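Local atomic coordinates of OLD nuclease (Thermus scotoductus, PDB entry 6P74), a protein that degrades linear and supercoiled double-stranded DNA from 5' to 3' with divalent metal ions, nicks circular DNA, and has DNA-stimulated ATPase activity. Residues F426-D431 with Q461-C466; N352-G357 with I412-G417; V383-L388 with I401-C406; A481-G486 with D510-F515. All coordinates share one frame; numbering follows the deposited sequence.

Contact 1 of 4, residues F426-D431 with Q461-C466. With SM (samarium (III) ion), chain O.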
loop_
_atom_site.group_PDB
_atom_site.type_symbol
_atom_site.label_atom_id
_atom_site.label_comp_id
_atom_site.label_asym_id
_atom_site.label_seq_id
_atom_site.Cartn_x
_atom_site.Cartn_y
_atom_site.Cartn_z
ATOM N N PHE A 426 -30.032 -4.081 16.932
ATOM C CA PHE A 426 -30.027 -4.101 18.387
ATOM C C PHE A 426 -31.331 -4.697 18.904
ATOM O O PHE A 426 -32.347 -4.717 18.209
ATOM C CB PHE A 426 -29.824 -2.693 18.963
ATOM C CG PHE A 426 -30.956 -1.755 18.652
ATOM C CD1 PHE A 426 -30.969 -1.041 17.471
ATOM C CD2 PHE A 426 -32.030 -1.629 19.522
ATOM C CE1 PHE A 426 -32.029 -0.200 17.163
ATOM C CE2 PHE A 426 -33.082 -0.791 19.235
ATOM C CZ PHE A 426 -33.081 -0.065 18.048
ATOM N N VAL A 427 -31.285 -5.187 20.143
ATOM C CA VAL A 427 -32.477 -5.525 20.913
ATOM C C VAL A 427 -32.402 -4.780 22.252
ATOM O O VAL A 427 -31.323 -4.632 22.841
ATOM C CB VAL A 427 -32.594 -7.056 21.100
ATOM C CG1 VAL A 427 -33.740 -7.424 22.043
ATOM C CG2 VAL A 427 -32.766 -7.762 19.744
ATOM N N VAL A 428 -33.540 -4.278 22.716
ATOM C CA VAL A 428 -33.659 -3.662 24.031
ATOM C C VAL A 428 -34.396 -4.620 24.978
ATOM O O VAL A 428 -35.451 -5.171 24.626
ATOM C CB VAL A 428 -34.412 -2.324 23.959
ATOM C CG1 VAL A 428 -34.440 -1.699 25.326
ATOM C CG2 VAL A 428 -33.784 -1.378 22.935
ATOM N N VAL A 429 -33.878 -4.780 26.197
ATOM C CA VAL A 429 -34.654 -5.349 27.302
ATOM C C VAL A 429 -34.601 -4.365 28.453
ATOM O O VAL A 429 -33.519 -3.894 28.816
ATOM C CB VAL A 429 -34.139 -6.718 27.795
ATOM C CG1 VAL A 429 -35.288 -7.543 28.355
ATOM C CG2 VAL A 429 -33.373 -7.449 26.728
ATOM N N HIS A 430 -35.745 -4.112 29.081
ATOM C CA HIS A 430 -35.750 -3.326 30.303
ATOM C C HIS A 430 -36.938 -3.734 31.174
ATOM O O HIS A 430 -37.882 -4.403 30.726
ATOM C CB HIS A 430 -35.785 -1.834 29.976
ATOM C CG HIS A 430 -37.066 -1.397 29.347
ATOM N ND1 HIS A 430 -38.193 -1.125 30.085
ATOM C CD2 HIS A 430 -37.413 -1.215 28.046
ATOM C CE1 HIS A 430 -39.173 -0.768 29.270
ATOM N NE2 HIS A 430 -38.724 -0.813 28.028
ATOM N N ASP A 431 -36.900 -3.292 32.427
ATOM C CA ASP A 431 -37.999 -3.547 33.355
ATOM C C ASP A 431 -39.152 -2.589 33.112
ATOM O O ASP A 431 -38.963 -1.454 32.672
ATOM C CB ASP A 431 -37.527 -3.415 34.816
ATOM C CG ASP A 431 -36.601 -4.564 35.255
ATOM O OD1 ASP A 431 -36.566 -5.577 34.539
ATOM O OD2 ASP A 431 -35.888 -4.449 36.287
ATOM N N GLN A 461 -42.644 4.290 27.133
ATOM C CA GLN A 461 -43.217 4.676 25.850
ATOM C C GLN A 461 -42.184 5.353 24.959
ATOM O O GLN A 461 -42.192 5.154 23.740
ATOM C CB GLN A 461 -44.426 5.595 26.066
ATOM C CG GLN A 461 -45.168 5.937 24.794
ATOM C CD GLN A 461 -45.414 4.698 23.925
ATOM O OE1 GLN A 461 -44.938 4.625 22.787
ATOM N NE2 GLN A 461 -46.147 3.716 24.462
ATOM N N ARG A 462 -41.284 6.147 25.532
ATOM C CA ARG A 462 -40.273 6.779 24.689
ATOM C C ARG A 462 -39.313 5.745 24.110
ATOM O O ARG A 462 -38.944 5.827 22.931
ATOM C CB ARG A 462 -39.511 7.832 25.463
ATOM C CG ARG A 462 -40.316 9.045 25.914
ATOM C CD ARG A 462 -39.457 9.882 26.900
ATOM N NE ARG A 462 -38.250 10.321 26.205
ATOM C CZ ARG A 462 -38.189 11.353 25.354
ATOM N NH1 ARG A 462 -39.269 12.090 25.105
ATOM N NH2 ARG A 462 -37.042 11.660 24.748
ATOM N N ILE A 463 -38.937 4.741 24.908
ATOM C CA ILE A 463 -38.087 3.668 24.398
ATOM C C ILE A 463 -38.782 2.938 23.255
ATOM O O ILE A 463 -38.157 2.553 22.259
ATOM C CB ILE A 463 -37.699 2.714 25.548
ATOM C CG1 ILE A 463 -36.585 3.352 26.378
ATOM C CG2 ILE A 463 -37.246 1.369 24.985
ATOM C CD1 ILE A 463 -36.458 2.775 27.783
ATOM N N GLN A 464 -40.082 2.723 23.391
ATOM C CA GLN A 464 -40.844 2.023 22.370
ATOM C C GLN A 464 -40.938 2.849 21.086
ATOM O O GLN A 464 -40.895 2.303 19.974
ATOM C CB GLN A 464 -42.225 1.714 22.939
ATOM C CG GLN A 464 -43.097 0.962 22.049
ATOM C CD GLN A 464 -43.451 -0.379 22.625
ATOM O OE1 GLN A 464 -42.687 -0.975 23.405
ATOM N NE2 GLN A 464 -44.613 -0.874 22.247
ATOM N N ALA A 465 -41.057 4.169 21.225
ATOM C CA ALA A 465 -41.141 5.047 20.066
ATOM C C ALA A 465 -39.827 5.072 19.290
ATOM O O ALA A 465 -39.833 5.023 18.056
ATOM C CB ALA A 465 -41.528 6.464 20.504
ATOM N N CYS A 466 -38.688 5.142 19.977
ATOM C CA CYS A 466 -37.473 5.212 19.177
ATOM C C CYS A 466 -37.028 3.829 18.706
ATOM O O CYS A 466 -36.613 3.684 17.555
ATOM C CB CYS A 466 -36.360 5.929 19.930
ATOM S SG CYS A 466 -36.027 5.333 21.623
HETATM SM SM SM O . -34.323 -3.374 37.690
HETATM O O HOH W 1 -40.922 -0.088 26.191
HETATM O O HOH W 2 -36.576 -2.675 38.773
#
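Strand 426-431 and the helix turn 461-466 come closest at V428 and I463, whose CA atoms lie 8.6 Å apart, a spacing at which side chains rather than backbones make the contact. Across this gap I463 carries the direct contact from the helix. Its CG2, anti to the backbone N, reaches CG1 of V428 at 4.2 Å and CD2 of the H430 imidazole at 4.0 Å. The other branch ends in CD1, which rests 4.1 Å above one face of that imidazole, shifted toward its rim; CG2 thus spans valine and ring, while CD1 serves the ring alone. The strand is an inner one of the parallel four-stranded sheet of the Toprim domain, flanked by strands 372-376 and 472-475. Its alternation is plain: V428 and H430 point to helix 443-467, whereas V427 and V429 pack on helix 513-523. H430 has its CG lodged between backbone N and carbonyl carbon (chi1 67°). Its ND1 donates to the carbonyl O of D431 at 2.7 Å; that oxygen lies close to the imidazole plane, whereas ND1 sits well out of the carbonyl plane. NE2 meets a water at the ring edge, 3.0 Å away, and the same water gives a weak bond to OE1 of Q464. The ND1 bond, and perhaps this water, would limit the turning of the ring. At the end of the strand, OD2 of D431 binds samarium at 2.4 Å; a water 2.6 Å from the metal and E480 also belong to this site, while OD1 accepts from the backbone N of L479.

Contact 2 of 4, residues N352-G357 with I412-G417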
loop_
_atom_site.group_PDB
_atom_site.type_symbol
_atom_site.label_atom_id
_atom_site.label_comp_id
_atom_site.label_asym_id
_atom_site.label_seq_id
_atom_site.Cartn_x
_atom_site.Cartn_y
_atom_site.Cartn_z
ATOM N N ASN A 352 -29.046 15.270 26.436
ATOM C CA ASN A 352 -29.160 16.160 27.588
ATOM C C ASN A 352 -30.009 15.546 28.688
ATOM O O ASN A 352 -29.684 15.684 29.872
ATOM C CB ASN A 352 -29.757 17.506 27.172
ATOM C CG ASN A 352 -28.818 18.327 26.306
ATOM O OD1 ASN A 352 -27.589 18.159 26.336
ATOM N ND2 ASN A 352 -29.396 19.226 25.521
ATOM N N ARG A 353 -31.124 14.905 28.326
ATOM C CA ARG A 353 -31.947 14.262 29.344
ATOM C C ARG A 353 -31.156 13.194 30.070
ATOM O O ARG A 353 -31.367 12.967 31.265
ATOM C CB ARG A 353 -33.209 13.633 28.738
ATOM C CG ARG A 353 -34.236 14.599 28.200
ATOM C CD ARG A 353 -35.189 13.901 27.201
ATOM N NE ARG A 353 -36.330 13.247 27.837
ATOM C CZ ARG A 353 -36.382 11.950 28.151
ATOM N NH1 ARG A 353 -35.341 11.136 27.893
ATOM N NH2 ARG A 353 -37.488 11.458 28.720
ATOM N N PHE A 354 -30.244 12.528 29.366
ATOM C CA PHE A 354 -29.437 11.524 30.034
ATOM C C PHE A 354 -28.409 12.162 30.966
ATOM O O PHE A 354 -28.096 11.599 32.019
ATOM C CB PHE A 354 -28.750 10.632 29.010
ATOM C CG PHE A 354 -27.776 9.682 29.627
ATOM C CD1 PHE A 354 -28.230 8.514 30.249
ATOM C CD2 PHE A 354 -26.416 9.978 29.636
ATOM C CE1 PHE A 354 -27.334 7.639 30.850
ATOM C CE2 PHE A 354 -25.500 9.106 30.229
ATOM C CZ PHE A 354 -25.964 7.926 30.838
ATOM N N LYS A 355 -27.901 13.345 30.619
ATOM C CA LYS A 355 -26.866 13.962 31.442
ATOM C C LYS A 355 -27.384 14.410 32.811
ATOM O O LYS A 355 -26.575 14.608 33.720
ATOM C CB LYS A 355 -26.223 15.143 30.701
ATOM C CG LYS A 355 -25.699 14.814 29.294
ATOM C CD LYS A 355 -24.422 15.588 28.914
ATOM C CE LYS A 355 -24.329 16.974 29.570
ATOM N NZ LYS A 355 -24.959 18.105 28.798
ATOM N N LEU A 356 -28.694 14.550 33.007
ATOM C CA LEU A 356 -29.220 14.835 34.345
ATOM C C LEU A 356 -29.259 13.533 35.136
ATOM O O LEU A 356 -30.143 12.695 34.938
ATOM C CB LEU A 356 -30.610 15.449 34.278
ATOM C CG LEU A 356 -31.017 16.378 33.135
ATOM C CD1 LEU A 356 -32.541 16.496 33.142
ATOM C CD2 LEU A 356 -30.352 17.758 33.225
ATOM N N GLY A 357 -28.308 13.357 36.050
ATOM C CA GLY A 357 -28.252 12.162 36.869
ATOM C C GLY A 357 -27.583 10.960 36.239
ATOM O O GLY A 357 -27.205 10.034 36.965
ATOM N N ILE A 412 -30.712 4.159 27.649
ATOM C CA ILE A 412 -31.106 3.281 26.546
ATOM C C ILE A 412 -31.590 4.104 25.351
ATOM O O ILE A 412 -31.173 3.871 24.217
ATOM C CB ILE A 412 -32.177 2.270 26.999
ATOM C CG1 ILE A 412 -31.576 1.241 27.945
ATOM C CG2 ILE A 412 -32.731 1.520 25.802
ATOM C CD1 ILE A 412 -32.590 0.294 28.534
ATOM N N GLU A 413 -32.494 5.055 25.587
ATOM C CA GLU A 413 -32.892 5.993 24.540
ATOM C C GLU A 413 -31.693 6.504 23.759
ATOM O O GLU A 413 -31.704 6.534 22.524
ATOM C CB GLU A 413 -33.608 7.196 25.137
ATOM C CG GLU A 413 -34.984 6.999 25.581
ATOM C CD GLU A 413 -35.672 8.331 25.653
ATOM O OE1 GLU A 413 -35.919 8.917 24.575
ATOM O OE2 GLU A 413 -35.904 8.822 26.777
ATOM N N LEU A 414 -30.653 6.940 24.474
ATOM C CA LEU A 414 -29.508 7.530 23.794
ATOM C C LEU A 414 -28.863 6.519 22.860
ATOM O O LEU A 414 -28.666 6.796 21.676
ATOM C CB LEU A 414 -28.504 8.060 24.816
ATOM C CG LEU A 414 -27.262 8.778 24.290
ATOM C CD1 LEU A 414 -27.650 9.836 23.251
ATOM C CD2 LEU A 414 -26.582 9.446 25.457
ATOM N N ILE A 415 -28.561 5.321 23.370
ATOM C CA ILE A 415 -27.846 4.331 22.571
ATOM C C ILE A 415 -28.726 3.832 21.436
ATOM O O ILE A 415 -28.237 3.551 20.334
ATOM C CB ILE A 415 -27.359 3.155 23.446
ATOM C CG1 ILE A 415 -26.496 3.638 24.602
ATOM C CG2 ILE A 415 -26.592 2.140 22.599
ATOM C CD1 ILE A 415 -25.382 4.524 24.183
ATOM N N VAL A 416 -30.031 3.668 21.697
ATOM C CA VAL A 416 -30.964 3.326 20.626
ATOM C C VAL A 416 -30.888 4.356 19.496
ATOM O O VAL A 416 -30.802 4.001 18.315
ATOM C CB VAL A 416 -32.394 3.201 21.171
ATOM C CG1 VAL A 416 -33.406 3.417 20.038
ATOM C CG2 VAL A 416 -32.595 1.832 21.777
ATOM N N GLY A 417 -30.911 5.647 19.845
ATOM C CA GLY A 417 -30.886 6.685 18.819
ATOM C C GLY A 417 -29.623 6.653 17.975
ATOM O O GLY A 417 -29.669 6.849 16.762
#
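R353 and E413 meet with their side chains crossing at about a right angle, and the planes of guanidinium and carboxylate stand 64° apart. This mutual tilt rules out the flat, two-pronged pairing of an arginine with a carboxylate. A single pair of atoms carries the salt bridge instead: NH1 of R353 lies 2.6 Å from OE2 of E413, but the hydrogen bond is weak, bent to 120° at the hydrogen. The arginine chain bends at chi3 (86°), while the glutamate runs extended beyond CG. One residue further along each segment, F354 and L414 form the apolar half, CD2 of the ring approaching CD2 of the leucine at 4.2 Å; here the two backbones are closest, with the CA atoms of F354 and L414 7.4 Å apart. Helix 341-355, assigned to the C-terminal part of the ATPase domain, is thereby joined to helix 409-422, assigned to the Toprim domain, so the contact probably belongs to the interface between the two. L414 also packs on V350 and R351 of the former helix. OE2 of E413 is shared with NE of R462, so one buried carboxylate oxygen serves both arginines, whose charges would be expected to favour its ionised form.

Contact 3 of 4, residues V383-L388 with I401-C406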
loop_
_atom_site.group_PDB
_atom_site.type_symbol
_atom_site.label_atom_id
_atom_site.label_comp_id
_atom_site.label_asym_id
_atom_site.label_seq_id
_atom_site.Cartn_x
_atom_site.Cartn_y
_atom_site.Cartn_z
ATOM N N VAL A 383 -24.989 -8.677 33.878
ATOM C CA VAL A 383 -24.594 -9.937 34.507
ATOM C C VAL A 383 -25.595 -11.032 34.177
ATOM O O VAL A 383 -25.220 -12.151 33.817
ATOM C CB VAL A 383 -24.451 -9.770 36.029
ATOM C CG1 VAL A 383 -24.201 -11.130 36.687
ATOM C CG2 VAL A 383 -23.330 -8.797 36.359
ATOM N N ALA A 384 -26.885 -10.731 34.319
ATOM C CA ALA A 384 -27.905 -11.738 34.058
ATOM C C ALA A 384 -27.939 -12.111 32.580
ATOM O O ALA A 384 -27.995 -13.300 32.237
ATOM C CB ALA A 384 -29.273 -11.236 34.524
ATOM N N ALA A 385 -27.878 -11.110 31.694
ATOM C CA ALA A 385 -27.794 -11.385 30.264
ATOM C C ALA A 385 -26.647 -12.351 29.945
ATOM O O ALA A 385 -26.853 -13.400 29.314
ATOM C CB ALA A 385 -27.647 -10.070 29.492
ATOM N N LEU A 386 -25.432 -12.032 30.399
ATOM C CA LEU A 386 -24.271 -12.847 30.037
ATOM C C LEU A 386 -24.364 -14.254 30.608
ATOM O O LEU A 386 -23.903 -15.210 29.975
ATOM C CB LEU A 386 -22.969 -12.169 30.486
ATOM C CG LEU A 386 -22.597 -10.868 29.756
ATOM C CD1 LEU A 386 -21.406 -10.179 30.414
ATOM C CD2 LEU A 386 -22.284 -11.123 28.286
ATOM N N GLN A 387 -24.957 -14.415 31.787
ATOM C CA GLN A 387 -25.161 -15.762 32.294
ATOM C C GLN A 387 -26.189 -16.511 31.440
ATOM O O GLN A 387 -26.032 -17.709 31.181
ATOM C CB GLN A 387 -25.576 -15.709 33.768
ATOM C CG GLN A 387 -26.015 -17.040 34.335
ATOM C CD GLN A 387 -24.876 -18.052 34.352
ATOM O OE1 GLN A 387 -23.712 -17.677 34.498
ATOM N NE2 GLN A 387 -25.206 -19.338 34.188
ATOM N N LEU A 388 -27.222 -15.822 30.948
ATOM C CA LEU A 388 -28.182 -16.520 30.089
ATOM C C LEU A 388 -27.557 -16.879 28.749
ATOM O O LEU A 388 -27.779 -17.984 28.239
ATOM C CB LEU A 388 -29.450 -15.690 29.892
ATOM C CG LEU A 388 -30.379 -15.769 31.102
ATOM C CD1 LEU A 388 -31.438 -14.690 31.073
ATOM C CD2 LEU A 388 -31.006 -17.168 31.187
ATOM N N ILE A 401 -21.548 -9.857 19.506
ATOM C CA ILE A 401 -22.717 -9.239 20.116
ATOM C C ILE A 401 -22.246 -8.451 21.324
ATOM O O ILE A 401 -21.647 -9.019 22.242
ATOM C CB ILE A 401 -23.771 -10.281 20.521
ATOM C CG1 ILE A 401 -24.249 -11.057 19.290
ATOM C CG2 ILE A 401 -24.942 -9.579 21.249
ATOM C CD1 ILE A 401 -25.081 -12.271 19.627
ATOM N N ALA A 402 -22.502 -7.150 21.331
ATOM C CA ALA A 402 -22.205 -6.334 22.499
ATOM C C ALA A 402 -23.408 -6.314 23.421
ATOM O O ALA A 402 -24.514 -5.970 23.002
ATOM C CB ALA A 402 -21.858 -4.905 22.106
ATOM N N VAL A 403 -23.193 -6.686 24.670
ATOM C CA VAL A 403 -24.187 -6.511 25.709
ATOM C C VAL A 403 -23.835 -5.224 26.442
ATOM O O VAL A 403 -22.791 -5.137 27.094
ATOM C CB VAL A 403 -24.214 -7.712 26.657
ATOM C CG1 VAL A 403 -25.235 -7.469 27.773
ATOM C CG2 VAL A 403 -24.497 -8.990 25.859
ATOM N N VAL A 404 -24.702 -4.223 26.360
ATOM C CA VAL A 404 -24.356 -2.859 26.745
ATOM C C VAL A 404 -25.202 -2.430 27.935
ATOM O O VAL A 404 -26.435 -2.361 27.845
ATOM C CB VAL A 404 -24.540 -1.892 25.575
ATOM C CG1 VAL A 404 -25.998 -1.848 25.159
ATOM C CG2 VAL A 404 -24.072 -0.548 26.004
ATOM N N ASP A 405 -24.526 -2.121 29.035
ATOM C CA ASP A 405 -25.108 -1.508 30.227
ATOM C C ASP A 405 -25.288 -0.015 29.943
ATOM O O ASP A 405 -24.311 0.741 29.864
ATOM C CB ASP A 405 -24.159 -1.813 31.393
ATOM C CG ASP A 405 -24.386 -0.958 32.638
ATOM O OD1 ASP A 405 -25.298 -0.110 32.666
ATOM O OD2 ASP A 405 -23.613 -1.160 33.618
ATOM N N CYS A 406 -26.522 0.419 29.737
ATOM C CA CYS A 406 -26.733 1.764 29.205
ATOM C C CYS A 406 -26.900 2.826 30.285
ATOM O O CYS A 406 -26.973 4.020 29.956
ATOM C CB CYS A 406 -27.951 1.796 28.277
ATOM S SG CYS A 406 -27.838 0.739 26.783
#
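V403 turns its two methyls to different residues of helix 379-391, and the close part of the contact is confined to this one valine. CG1, anti to the backbone N (chi1 178°), meets CB of A385 at 3.9 Å; CG2 meets CD2 of L386 at the same 3.9 Å. At A385 the short side chain lets helix and strand approach, the CA atoms of A385 and V403 being 7.6 Å apart, and both residues are buried. The L386 side is equally close but nearer solvent. Its CB does not head for the strand; CD2 alone reaches V403, the two side chains running antiparallel alongside one another, and the residue stays partly exposed, with P396 beside it. Helix 379-391 connects strand 372-376 to strand 401-405 in a beta-alpha-beta unit of the Toprim domain, and V403 lies on an edge strand of the sheet within this chain. A385 also touches F515 of helix 513-523, while the carbonyl O of V403 is engaged by NE of R382. Between the two segments themselves no hydrogen bond forms: their cohesion is wholly apolar, without any directional bond, and rests on the fit of methyl against methyl.

Contact 4 of 4, residues A481-G486 with D510-F515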
loop_
_atom_site.group_PDB
_atom_site.type_symbol
_atom_site.label_atom_id
_atom_site.label_comp_id
_atom_site.label_asym_id
_atom_site.label_seq_id
_atom_site.Cartn_x
_atom_site.Cartn_y
_atom_site.Cartn_z
ATOM N N ALA A 481 -37.950 -8.910 40.305
ATOM C CA ALA A 481 -39.118 -9.675 40.719
ATOM C C ALA A 481 -39.177 -11.014 39.993
ATOM O O ALA A 481 -39.517 -12.037 40.599
ATOM C CB ALA A 481 -40.396 -8.864 40.490
ATOM N N ALA A 482 -38.824 -11.038 38.702
ATOM C CA ALA A 482 -38.792 -12.313 37.986
ATOM C C ALA A 482 -37.809 -13.299 38.619
ATOM O O ALA A 482 -38.067 -14.514 38.634
ATOM C CB ALA A 482 -38.449 -12.077 36.515
ATOM N N LEU A 483 -36.686 -12.804 39.155
ATOM C CA LEU A 483 -35.696 -13.683 39.757
ATOM C C LEU A 483 -35.989 -14.024 41.215
ATOM O O LEU A 483 -35.355 -14.938 41.747
ATOM C CB LEU A 483 -34.284 -13.075 39.673
ATOM C CG LEU A 483 -33.670 -12.958 38.273
ATOM C CD1 LEU A 483 -32.330 -12.222 38.355
ATOM C CD2 LEU A 483 -33.537 -14.309 37.551
ATOM N N GLY A 484 -36.920 -13.318 41.864
ATOM C CA GLY A 484 -37.144 -13.465 43.292
ATOM C C GLY A 484 -36.011 -12.962 44.153
ATOM O O GLY A 484 -35.954 -13.271 45.347
ATOM N N ILE A 485 -35.129 -12.185 43.592
ATOM C CA ILE A 485 -33.874 -11.814 44.226
ATOM C C ILE A 485 -34.102 -10.556 45.056
ATOM O O ILE A 485 -34.867 -9.660 44.665
ATOM C CB ILE A 485 -32.791 -11.619 43.144
ATOM C CG1 ILE A 485 -31.380 -11.771 43.709
ATOM C CG2 ILE A 485 -32.952 -10.277 42.460
ATOM C CD1 ILE A 485 -30.338 -11.884 42.606
ATOM N N GLY A 486 -33.455 -10.489 46.217
ATOM C CA GLY A 486 -33.616 -9.339 47.084
ATOM C C GLY A 486 -33.094 -8.039 46.503
ATOM O O GLY A 486 -32.548 -8.004 45.391
ATOM N N ASP A 510 -42.733 -17.322 32.875
ATOM C CA ASP A 510 -43.484 -16.267 32.141
ATOM C C ASP A 510 -42.892 -14.896 32.485
ATOM O O ASP A 510 -42.765 -14.060 31.567
ATOM C CB ASP A 510 -44.983 -16.334 32.449
ATOM C CG ASP A 510 -45.853 -15.788 31.330
ATOM O OD1 ASP A 510 -45.462 -15.943 30.156
ATOM O OD2 ASP A 510 -46.915 -15.214 31.641
ATOM N N ALA A 511 -42.550 -14.682 33.759
ATOM C CA ALA A 511 -41.968 -13.397 34.213
ATOM C C ALA A 511 -40.585 -13.204 33.579
ATOM O O ALA A 511 -40.270 -12.066 33.180
ATOM C CB ALA A 511 -41.893 -13.371 35.721
ATOM N N LEU A 512 -39.800 -14.282 33.495
ATOM C CA LEU A 512 -38.464 -14.224 32.911
ATOM C C LEU A 512 -38.459 -14.325 31.385
ATOM O O LEU A 512 -37.456 -13.964 30.750
ATOM C CB LEU A 512 -37.628 -15.357 33.499
ATOM C CG LEU A 512 -36.121 -15.244 33.611
ATOM C CD1 LEU A 512 -35.684 -13.873 34.061
ATOM C CD2 LEU A 512 -35.715 -16.267 34.644
ATOM N N ARG A 513 -39.554 -14.800 30.797
ATOM C CA ARG A 513 -39.596 -15.075 29.365
ATOM C C ARG A 513 -39.167 -13.908 28.488
ATOM O O ARG A 513 -38.401 -14.141 27.541
ATOM C CB ARG A 513 -41.014 -15.529 28.993
ATOM C CG ARG A 513 -41.263 -15.644 27.494
ATOM C CD ARG A 513 -42.733 -15.948 27.200
ATOM N NE ARG A 513 -43.100 -17.287 27.646
ATOM C CZ ARG A 513 -44.349 -17.642 27.915
ATOM N NH1 ARG A 513 -45.317 -16.736 27.807
ATOM N NH2 ARG A 513 -44.629 -18.877 28.306
ATOM N N PRO A 514 -39.594 -12.661 28.720
ATOM C CA PRO A 514 -39.158 -11.583 27.818
ATOM C C PRO A 514 -37.657 -11.372 27.860
ATOM O O PRO A 514 -37.074 -10.960 26.850
ATOM C CB PRO A 514 -39.951 -10.358 28.318
ATOM C CG PRO A 514 -41.157 -11.001 29.086
ATOM C CD PRO A 514 -40.465 -12.135 29.784
ATOM N N PHE A 515 -37.006 -11.708 28.983
ATOM C CA PHE A 515 -35.561 -11.555 29.073
ATOM C C PHE A 515 -34.856 -12.597 28.226
ATOM O O PHE A 515 -33.951 -12.265 27.460
ATOM C CB PHE A 515 -35.093 -11.644 30.529
ATOM C CG PHE A 515 -33.743 -11.031 30.764
ATOM C CD1 PHE A 515 -33.576 -9.659 30.741
ATOM C CD2 PHE A 515 -32.649 -11.812 31.015
ATOM C CE1 PHE A 515 -32.328 -9.079 30.948
ATOM C CE2 PHE A 515 -31.403 -11.237 31.229
ATOM C CZ PHE A 515 -31.240 -9.864 31.177
#
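The two segments approach most closely at A482 and A511, whose CA atoms are only 5.0 Å apart, a distance permitted by two side chains that each end at CB. Those methyls touch at 3.8 Å, each pointing to the opposing segment. A482 is the residue most engaged here: its CB also lies 4.0 Å from the backbone N of L512 and 4.1 Å from CD1 of the same leucine. L512 extends the patch beyond A482, and its CG stands anti to the backbone N (chi1 -153°), directing both methyls into the contact. They are met by L483, whose CD2 lies 4.1 Å from CD1 of L512 as the two leucines pass at a slant. Neither leucine aims its CB at its partner; the branched ends bring them together. Just beyond, the helix stops in a Schellman motif, with G484 at positive phi (68°), and the chain departs toward I485. Short helix 479-483 follows S478 and includes E480, a samarium ligand, so the contact sets a metal-site helix against the segment leading into helix 513-523. L483 further packs on I499 and L500 of helix 493-501, L512 on L479, and F515 reaches across to helix 379-391.

Along the chain, contact 3 is nested within the loop closed by contact 2, and contacts 1 and 4 follow in series. Contacts 1 and 3 sit on the same parallel sheet with centres 15 Å apart, yet do not touch. Contact 2 adjoins contact 1, 12 Å away between centres, through helix 409-422, which leads into strand 426-431; C406 links contacts 2 and 3. On the sheet's other side F515 of contact 4 packs against V429 of contact 1 and A384 and A385 of contact 3. Contacts 1 and 3 thus lay helices on the Toprim sheet, contact 4 joins two helical elements beside the metal site, and contact 2 links the domain to the ATPase domain.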